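Local coordinates for adenylyl-sulfate kinase 1, chloroplastic (Arabidopsis thaliana, PDB 3UIE), which phosphorylates adenosine 5'-phosphosulfate at its 3'-hydroxyl with ATP, yielding 3'-phosphoadenylyl sulfate, the activated form of sulfate, at residues S106-R112 with D161-L167. Numbering follows the deposited sequence.
Sequences SPYRTDR and DPYEPPL. With ADX (adenosine-5'-phosphosulfate), chain D.
The sulfate end of the adenosine-5'-phosphosulfate pocket in this P-loop kinase is bordered by the turn 106-108, which leads into helix 109-117; along both runs the proline-rich segment 161-167, extended from D161 to P166. S106, with positive phi and psi (38/66), donates from N to ADX O3B, a sulfate oxygen (2.8 Å); it probably corresponds to the serine assigned as phosphoserine intermediate in relatives. P107 CA lies 4.5 Å from Y163 CA, P107 CB packs 3.8 Å from Y163 CD1, and E164 N donates to P107 O (2.8 Å). Y108, the N-cap residue, has an m rotamer that carries OH to D161 OD2 (2.6 Å). At the helix start, E164 (chi1 m, chi2 t) accepts at OE1 from R109 N (2.9 Å) and, through a water, meets T110 N. Two arginines donate to loop carbonyls: R109 (t, t, m) forks NE and NH2 onto P165 O (3.0 and 2.8 Å), its guanidinium between E164 CB and L167 CG, while R112 NH1 and NH2 reach E164 O (3.0 and 2.8 Å) and NH1 also bonds S106 O (2.8 Å). R112 NE forms a salt bridge with E126 and Y163 OH a hydrogen bond with T31, placing the contact against strands 124-129 and 26-31, with helix 76-95 alongside Y108 and D111.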
ATOM      1  N   SER A 106     -15.463   7.486   4.670  1.00 25.96           N
ATOM      2  CA  SER A 106     -15.714   7.489   3.218  1.00 26.72           C
ATOM      3  C   SER A 106     -17.157   7.840   2.865  1.00 33.16           C
ATOM      4  O   SER A 106     -17.893   7.013   2.337  1.00 27.25           O
ATOM      5  CB  SER A 106     -15.290   6.159   2.575  1.00 27.68           C
ATOM      6  OG  SER A 106     -15.757   5.039   3.309  1.00 23.28           O
ATOM      7  N   PRO A 107     -17.565   9.084   3.164  1.00 27.15           N
ATOM      8  CA  PRO A 107     -18.984   9.462   3.148  1.00 27.90           C
ATOM      9  C   PRO A 107     -19.612   9.565   1.759  1.00 29.83           C
ATOM     10  O   PRO A 107     -20.819   9.459   1.654  1.00 29.17           O
ATOM     11  CB  PRO A 107     -18.979  10.838   3.835  1.00 28.44           C
ATOM     12  CG  PRO A 107     -17.617  11.385   3.536  1.00 26.78           C
ATOM     13  CD  PRO A 107     -16.693  10.196   3.576  1.00 27.98           C
ATOM     14  N   TYR A 108     -18.811   9.765   0.718  1.00 27.80           N
ATOM     15  CA  TYR A 108     -19.341  10.062  -0.609  1.00 35.44           C
ATOM     16  C   TYR A 108     -19.457   8.813  -1.482  1.00 33.05           C
ATOM     17  O   TYR A 108     -18.493   8.077  -1.703  1.00 30.28           O
ATOM     18  CB  TYR A 108     -18.473  11.122  -1.295  1.00 38.81           C
ATOM     19  CG  TYR A 108     -18.200  12.334  -0.425  1.00 39.24           C
ATOM     20  CD1 TYR A 108     -19.184  12.861   0.410  1.00 38.97           C
ATOM     21  CD2 TYR A 108     -16.956  12.940  -0.428  1.00 34.44           C
ATOM     22  CE1 TYR A 108     -18.924  13.977   1.208  1.00 36.77           C
ATOM     23  CE2 TYR A 108     -16.686  14.041   0.363  1.00 38.04           C
ATOM     24  CZ  TYR A 108     -17.668  14.556   1.178  1.00 44.92           C
ATOM     25  OH  TYR A 108     -17.373  15.656   1.956  1.00 42.66           O
ATOM     26  N   ARG A 109     -20.661   8.599  -1.982  1.00 30.93           N
ATOM     27  CA  ARG A 109     -21.015   7.427  -2.764  1.00 29.01           C
ATOM     28  C   ARG A 109     -20.163   7.349  -4.031  1.00 32.06           C
ATOM     29  O   ARG A 109     -19.618   6.298  -4.372  1.00 29.22           O
ATOM     30  CB  ARG A 109     -22.515   7.543  -3.106  1.00 30.89           C
ATOM     31  CG  ARG A 109     -23.195   6.317  -3.647  1.00 39.31           C
ATOM     32  CD  ARG A 109     -24.720   6.571  -3.764  1.00 39.91           C
ATOM     33  NE  ARG A 109     -25.365   6.562  -2.459  1.00 37.04           N
ATOM     34  CZ  ARG A 109     -26.208   7.490  -2.008  1.00 40.51           C
ATOM     35  NH1 ARG A 109     -26.536   8.534  -2.748  1.00 40.52           N
ATOM     36  NH2 ARG A 109     -26.733   7.366  -0.803  1.00 27.42           N
ATOM     37  N   THR A 110     -20.039   8.476  -4.722  1.00 29.45           N
ATOM     38  CA  THR A 110     -19.261   8.531  -5.959  1.00 27.90           C
ATOM     39  C   THR A 110     -17.813   8.105  -5.729  1.00 31.61           C
ATOM     40  O   THR A 110     -17.202   7.456  -6.587  1.00 31.90           O
ATOM     41  CB  THR A 110     -19.298   9.943  -6.598  1.00 36.65           C
ATOM     42  OG1 THR A 110     -18.650   9.921  -7.876  1.00 45.89           O
ATOM     43  CG2 THR A 110     -18.622  10.976  -5.696  1.00 35.04           C
ATOM     44  N   ASP A 111     -17.248   8.477  -4.585  1.00 29.12           N
ATOM     45  CA  ASP A 111     -15.849   8.141  -4.311  1.00 29.79           C
ATOM     46  C   ASP A 111     -15.670   6.679  -3.919  1.00 31.32           C
ATOM     47  O   ASP A 111     -14.715   6.045  -4.351  1.00 29.29           O
ATOM     48  CB  ASP A 111     -15.253   9.074  -3.262  1.00 31.60           C
ATOM     49  CG  ASP A 111     -15.236  10.506  -3.720  1.00 38.45           C
ATOM     50  OD1 ASP A 111     -14.806  10.752  -4.867  1.00 37.34           O
ATOM     51  OD2 ASP A 111     -15.666  11.383  -2.948  1.00 41.26           O
ATOM     52  N   ARG A 112     -16.584   6.134  -3.113  1.00 26.07           N
ATOM     53  CA  ARG A 112     -16.531   4.694  -2.845  1.00 27.70           C
ATOM     54  C   ARG A 112     -16.751   3.887  -4.123  1.00 29.42           C
ATOM     55  O   ARG A 112     -16.109   2.859  -4.320  1.00 27.45           O
ATOM     56  CB  ARG A 112     -17.529   4.252  -1.774  1.00 26.87           C
ATOM     57  CG  ARG A 112     -17.359   4.914  -0.421  1.00 23.04           C
ATOM     58  CD  ARG A 112     -18.218   4.180   0.631  1.00 22.60           C
ATOM     59  NE  ARG A 112     -19.620   4.069   0.199  1.00 24.42           N
ATOM     60  CZ  ARG A 112     -20.564   4.961   0.482  1.00 26.39           C
ATOM     61  NH1 ARG A 112     -20.276   6.039   1.214  1.00 25.90           N
ATOM     62  NH2 ARG A 112     -21.800   4.780   0.030  1.00 26.43           N
ATOM     63  N   ASP A 161     -21.943  17.912   7.172  1.00 39.58           N
ATOM     64  CA  ASP A 161     -21.473  17.371   5.900  1.00 43.36           C
ATOM     65  C   ASP A 161     -22.204  16.056   5.665  1.00 39.49           C
ATOM     66  O   ASP A 161     -22.498  15.330   6.613  1.00 40.40           O
ATOM     67  CB  ASP A 161     -19.959  17.158   5.920  1.00 49.48           C
ATOM     68  CG  ASP A 161     -19.355  17.121   4.522  1.00 54.95           C
ATOM     69  OD1 ASP A 161     -19.537  18.094   3.759  1.00 57.10           O
ATOM     70  OD2 ASP A 161     -18.705  16.112   4.179  1.00 54.36           O
ATOM     71  N   PRO A 162     -22.537  15.756   4.403  1.00 43.01           N
ATOM     72  CA  PRO A 162     -23.409  14.594   4.198  1.00 43.64           C
ATOM     73  C   PRO A 162     -22.696  13.249   4.321  1.00 36.71           C
ATOM     74  O   PRO A 162     -21.514  13.137   3.997  1.00 43.19           O
ATOM     75  CB  PRO A 162     -23.930  14.797   2.769  1.00 45.11           C
ATOM     76  CG  PRO A 162     -22.902  15.645   2.103  1.00 45.81           C
ATOM     77  CD  PRO A 162     -22.338  16.538   3.172  1.00 42.82           C
ATOM     78  N   TYR A 163     -23.406  12.250   4.832  1.00 35.25           N
ATOM     79  CA  TYR A 163     -22.972  10.872   4.680  1.00 32.55           C
ATOM     80  C   TYR A 163     -23.945  10.216   3.719  1.00 27.35           C
ATOM     81  O   TYR A 163     -25.158  10.276   3.933  1.00 30.70           O
ATOM     82  CB  TYR A 163     -22.943  10.083   6.004  1.00 28.10           C
ATOM     83  CG  TYR A 163     -22.532   8.643   5.746  1.00 29.10           C
ATOM     84  CD1 TYR A 163     -21.189   8.296   5.611  1.00 23.08           C
ATOM     85  CD2 TYR A 163     -23.484   7.650   5.573  1.00 32.01           C
ATOM     86  CE1 TYR A 163     -20.807   6.986   5.333  1.00 27.32           C
ATOM     87  CE2 TYR A 163     -23.117   6.348   5.302  1.00 30.64           C
ATOM     88  CZ  TYR A 163     -21.779   6.022   5.171  1.00 26.75           C
ATOM     89  OH  TYR A 163     -21.418   4.723   4.884  1.00 25.73           O
ATOM     90  N   GLU A 164     -23.414   9.608   2.659  1.00 28.42           N
ATOM     91  CA  GLU A 164     -24.229   8.946   1.647  1.00 32.46           C
ATOM     92  C   GLU A 164     -24.134   7.428   1.764  1.00 28.80           C
ATOM     93  O   GLU A 164     -23.132   6.837   1.374  1.00 29.99           O
ATOM     94  CB  GLU A 164     -23.798   9.416   0.253  1.00 28.27           C
ATOM     95  CG  GLU A 164     -23.897  10.934   0.091  1.00 34.60           C
ATOM     96  CD  GLU A 164     -23.387  11.436  -1.250  1.00 45.86           C
ATOM     97  OE1 GLU A 164     -22.539  10.758  -1.862  1.00 41.09           O
ATOM     98  OE2 GLU A 164     -23.834  12.515  -1.692  1.00 38.11           O
ATOM     99  N   PRO A 165     -25.176   6.785   2.322  1.00 27.50           N
ATOM    100  CA  PRO A 165     -25.078   5.332   2.488  1.00 27.42           C
ATOM    101  C   PRO A 165     -24.992   4.579   1.158  1.00 30.47           C
ATOM    102  O   PRO A 165     -25.473   5.055   0.132  1.00 31.61           O
ATOM    103  CB  PRO A 165     -26.376   4.979   3.223  1.00 31.20           C
ATOM    104  CG  PRO A 165     -27.310   6.064   2.856  1.00 34.11           C
ATOM    105  CD  PRO A 165     -26.469   7.304   2.795  1.00 32.37           C
ATOM    106  N   PRO A 166     -24.367   3.398   1.179  1.00 29.20           N
ATOM    107  CA  PRO A 166     -24.289   2.568  -0.021  1.00 31.07           C
ATOM    108  C   PRO A 166     -25.690   2.140  -0.440  1.00 32.14           C
ATOM    109  O   PRO A 166     -26.527   1.881   0.413  1.00 33.48           O
ATOM    110  CB  PRO A 166     -23.491   1.346   0.446  1.00 31.41           C
ATOM    111  CG  PRO A 166     -22.734   1.817   1.641  1.00 30.96           C
ATOM    112  CD  PRO A 166     -23.642   2.805   2.317  1.00 28.26           C
ATOM    113  N   LEU A 167     -25.920   2.073  -1.742  1.00 29.27           N
ATOM    114  CA  LEU A 167     -27.226   1.701  -2.277  1.00 33.01           C
ATOM    115  C   LEU A 167     -27.303   0.206  -2.529  1.00 37.48           C
ATOM    116  O   LEU A 167     -28.383  -0.364  -2.591  1.00 35.65           O
ATOM    117  CB  LEU A 167     -27.494   2.453  -3.579  1.00 32.23           C
ATOM    118  CG  LEU A 167     -27.458   3.973  -3.465  1.00 37.97           C
ATOM    119  CD1 LEU A 167     -27.788   4.616  -4.794  1.00 37.61           C
ATOM    120  CD2 LEU A 167     -28.406   4.437  -2.381  1.00 36.75           C
TER
HETATM  121  SB  ADX D 401     -12.963  10.361   5.535  1.00 28.08           S
HETATM  122  O1B ADX D 401     -11.944  11.116   4.860  1.00 30.55           O
HETATM  123  O2B ADX D 401     -14.254  11.072   5.389  1.00 29.04           O
HETATM  124  O3B ADX D 401     -13.114   9.012   4.954  1.00 24.99           O
HETATM  125  PA  ADX D 401     -11.587   9.328   7.717  1.00 30.07           P
HETATM  126  O1A ADX D 401     -10.328   9.255   6.895  1.00 28.19           O
HETATM  127  O2A ADX D 401     -12.124   7.947   8.064  1.00 30.40           O
HETATM  128  O3A ADX D 401     -12.673  10.260   7.012  1.00 29.78           O
HETATM  129  O5' ADX D 401     -11.222  10.097   9.045  1.00 33.39           O
HETATM  130  C5' ADX D 401     -12.118  10.089  10.115  1.00 39.89           C
HETATM  131  C4' ADX D 401     -11.544  10.320  11.414  1.00 45.52           C
HETATM  132  O4' ADX D 401     -11.019  11.642  11.466  1.00 37.95           O
HETATM  133  C3' ADX D 401     -12.616  10.221  12.438  1.00 39.73           C
HETATM  134  O3' ADX D 401     -12.249   9.255  13.372  1.00 43.11           O
HETATM  135  C2' ADX D 401     -12.629  11.449  13.121  1.00 57.66           C
HETATM  136  O2' ADX D 401     -12.155  11.169  14.396  1.00 75.93           O
HETATM  137  C1' ADX D 401     -11.644  12.354  12.490  1.00 47.10           C
HETATM  138  N9  ADX D 401     -12.237  13.594  12.066  1.00 37.71           N
HETATM  139  C8  ADX D 401     -11.719  14.829  12.265  1.00 40.46           C
HETATM  140  N7  ADX D 401     -12.508  15.734  11.659  1.00 37.13           N
HETATM  141  C5  ADX D 401     -13.529  15.072  11.074  1.00 34.38           C
HETATM  142  C6  ADX D 401     -14.650  15.469  10.319  1.00 45.99           C
HETATM  143  N6  ADX D 401     -14.857  16.851  10.023  1.00 42.58           N
HETATM  144  N1  ADX D 401     -15.527  14.536   9.871  1.00 51.12           N
HETATM  145  C2  ADX D 401     -15.329  13.234  10.139  1.00 50.44           C
HETATM  146  N3  ADX D 401     -14.262  12.821  10.860  1.00 43.39           N
HETATM  147  C4  ADX D 401     -13.356  13.705  11.332  1.00 34.06           C
HETATM  148  O   HOH W   1     -21.460  11.040  -4.310  1.00 36.37           O